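Local coordinates for nucleotide-binding protein, universal stress protein UspA family (Lactobacillus plantarum, PDB 3S3T) that binds ATP and belongs to the universal stress protein family, its precise cellular role being unknown but probably linked to the stress response, at residues H97-Y102 against S132-H137. Numbering follows the deposited sequence.
Sequences HTIEDY and SYVVDH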
loop_
_atom_site.group_PDB
_atom_site.type_symbol
_atom_site.label_atom_id
_atom_site.label_comp_id
_atom_site.label_asym_id
_atom_site.label_seq_id
_atom_site.Cartn_x
_atom_site.Cartn_y
_atom_site.Cartn_z
ATOM N N HIS A 97 11.263 7.968 -7.071
ATOM C CA HIS A 97 12.657 7.542 -6.975
ATOM C C HIS A 97 13.585 8.705 -6.711
ATOM O O HIS A 97 14.488 8.594 -5.886
ATOM C CB HIS A 97 13.136 6.873 -8.253
ATOM C CG HIS A 97 12.317 5.686 -8.673
ATOM N ND1 HIS A 97 12.544 5.018 -9.857
ATOM C CD2 HIS A 97 11.281 5.053 -8.078
ATOM C CE1 HIS A 97 11.675 4.028 -9.976
ATOM N NE2 HIS A 97 10.891 4.030 -8.916
ATOM N N THR A 98 13.357 9.810 -7.428
ATOM C CA THR A 98 14.231 10.952 -7.349
ATOM C C THR A 98 14.177 11.602 -5.974
ATOM O O THR A 98 15.194 12.077 -5.470
ATOM C CB THR A 98 13.912 11.968 -8.481
ATOM O OG1 THR A 98 14.043 11.308 -9.758
ATOM C CG2 THR A 98 14.855 13.185 -8.424
ATOM N N ILE A 99 12.986 11.662 -5.405
ATOM C CA ILE A 99 12.762 12.208 -4.079
ATOM C C ILE A 99 13.486 11.343 -3.034
ATOM O O ILE A 99 14.238 11.848 -2.203
ATOM C CB ILE A 99 11.225 12.293 -3.764
ATOM C CG1 ILE A 99 10.551 13.394 -4.610
ATOM C CG2 ILE A 99 11.023 12.549 -2.251
ATOM C CD1 ILE A 99 9.020 13.278 -4.691
ATOM N N GLU A 100 13.294 10.035 -3.115
ATOM C CA GLU A 100 14.026 9.100 -2.241
ATOM C C GLU A 100 15.538 9.323 -2.371
ATOM O O GLU A 100 16.258 9.447 -1.344
ATOM C CB GLU A 100 13.673 7.645 -2.624
ATOM C CG GLU A 100 14.480 6.579 -1.946
ATOM C CD GLU A 100 14.176 5.174 -2.444
ATOM O OE1 GLU A 100 13.572 4.993 -3.494
ATOM O OE2 GLU A 100 14.591 4.240 -1.773
ATOM N N ASP A 101 16.016 9.369 -3.617
ATOM C CA ASP A 101 17.441 9.441 -3.875
ATOM C C ASP A 101 17.967 10.768 -3.337
ATOM O O ASP A 101 19.088 10.842 -2.832
ATOM C CB ASP A 101 17.745 9.310 -5.373
ATOM C CG ASP A 101 17.583 7.884 -5.875
ATOM O OD1 ASP A 101 17.453 6.936 -5.057
ATOM O OD2 ASP A 101 17.584 7.704 -7.093
ATOM N N TYR A 102 17.168 11.816 -3.476
ATOM C CA TYR A 102 17.575 13.123 -3.054
ATOM C C TYR A 102 17.797 13.118 -1.536
ATOM O O TYR A 102 18.798 13.644 -1.055
ATOM C CB TYR A 102 16.538 14.187 -3.447
ATOM C CG TYR A 102 17.084 15.596 -3.328
ATOM C CD1 TYR A 102 17.623 16.245 -4.424
ATOM C CD2 TYR A 102 17.073 16.271 -2.107
ATOM C CE1 TYR A 102 18.133 17.526 -4.325
ATOM C CE2 TYR A 102 17.587 17.554 -2.000
ATOM C CZ TYR A 102 18.128 18.171 -3.115
ATOM O OH TYR A 102 18.643 19.441 -2.997
ATOM N N SER A 132 2.788 7.726 -0.850
ATOM C CA SER A 132 2.955 6.450 -0.126
ATOM C C SER A 132 4.369 5.863 -0.356
ATOM O O SER A 132 4.946 5.264 0.551
ATOM C CB SER A 132 1.844 5.452 -0.447
ATOM O OG SER A 132 1.937 5.060 -1.783
ATOM N N TYR A 133 4.911 6.014 -1.552
ATOM C CA TYR A 133 6.253 5.489 -1.845
ATOM C C TYR A 133 7.304 6.182 -0.944
ATOM O O TYR A 133 8.129 5.502 -0.291
ATOM C CB TYR A 133 6.629 5.706 -3.287
ATOM C CG TYR A 133 7.979 5.163 -3.618
ATOM C CD1 TYR A 133 9.125 5.892 -3.371
ATOM C CD2 TYR A 133 8.115 3.870 -4.094
ATOM C CE1 TYR A 133 10.384 5.379 -3.700
ATOM C CE2 TYR A 133 9.369 3.313 -4.368
ATOM C CZ TYR A 133 10.492 4.064 -4.177
ATOM O OH TYR A 133 11.746 3.532 -4.444
ATOM N N VAL A 134 7.239 7.508 -0.912
ATOM C CA VAL A 134 8.139 8.301 -0.098
ATOM C C VAL A 134 7.953 8.029 1.404
ATOM O O VAL A 134 8.932 7.831 2.130
ATOM C CB VAL A 134 8.124 9.793 -0.501
ATOM C CG1 VAL A 134 9.190 10.623 0.300
ATOM C CG2 VAL A 134 8.479 9.924 -1.978
ATOM N N VAL A 135 6.721 7.953 1.896
ATOM C CA VAL A 135 6.568 7.600 3.292
ATOM C C VAL A 135 7.307 6.279 3.629
ATOM O O VAL A 135 7.964 6.151 4.684
ATOM C CB VAL A 135 5.034 7.511 3.689
ATOM C CG1 VAL A 135 4.852 6.800 5.038
ATOM C CG2 VAL A 135 4.368 8.938 3.739
ATOM N N ASP A 136 7.189 5.309 2.732
ATOM C CA ASP A 136 7.777 4.004 2.886
ATOM C C ASP A 136 9.306 4.059 2.851
ATOM O O ASP A 136 9.997 3.507 3.726
ATOM C CB ASP A 136 7.257 3.163 1.725
ATOM C CG ASP A 136 7.511 1.691 1.891
ATOM O OD1 ASP A 136 8.318 1.313 2.750
ATOM O OD2 ASP A 136 6.856 0.926 1.154
ATOM N N HIS A 137 9.826 4.769 1.859
ATOM C CA HIS A 137 11.218 4.623 1.524
ATOM C C HIS A 137 12.139 5.719 2.058
ATOM O O HIS A 137 13.386 5.625 1.906
ATOM C CB HIS A 137 11.364 4.537 0.031
ATOM C CG HIS A 137 10.914 3.232 -0.551
ATOM N ND1 HIS A 137 9.626 3.018 -0.993
ATOM C CD2 HIS A 137 11.594 2.090 -0.814
ATOM C CE1 HIS A 137 9.522 1.777 -1.448
ATOM N NE2 HIS A 137 10.702 1.201 -1.373
#
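E100 carries most of the polar contact between helices 95-105 and 129-137. E100 CB lies 4.1 Å from Y133 CE1; CG, anti to the backbone N (chi1 172°), approaches H137 O, and CD lies between Y133 OH and H137 CB. At the tip, E100 OE1 accepts a short hydrogen bond from Y133 OH, 2.5 Å long, which reaches it from above the carboxylate plane. Relative to the Y133 ring, OE1 sits at the edge, near its plane, and the carboxylate and ring planes are turned 65° apart. E100 OE2 rests 3.7 Å from H137 CB. K104 forms a salt bridge with OE2 and R124 of the second subunit one with OE1, so this buried carboxylate probably stays ionised. The axes of segments 97-102 and 132-137 run 27° apart, near parallel, as expected for connections that pack on one side of the parallel five-stranded sheet (order 3-2-1-4-5) of this HUP-clan fold. Nearer the sheet, CG2 of I99 meets CG2 of V134 at 3.7 Å; I99 also touches P11 and the bound ATP, while V134 packs on I112 and L114. H137 ND1 donates to Y133 O at 3.0 Å within its own helix, and this bond holds ND1 over the centre of the Y133 ring. H97 approaches Y133 OH obliquely through CD2, its NE2 being hydrogen-bonded to S121 of the second subunit.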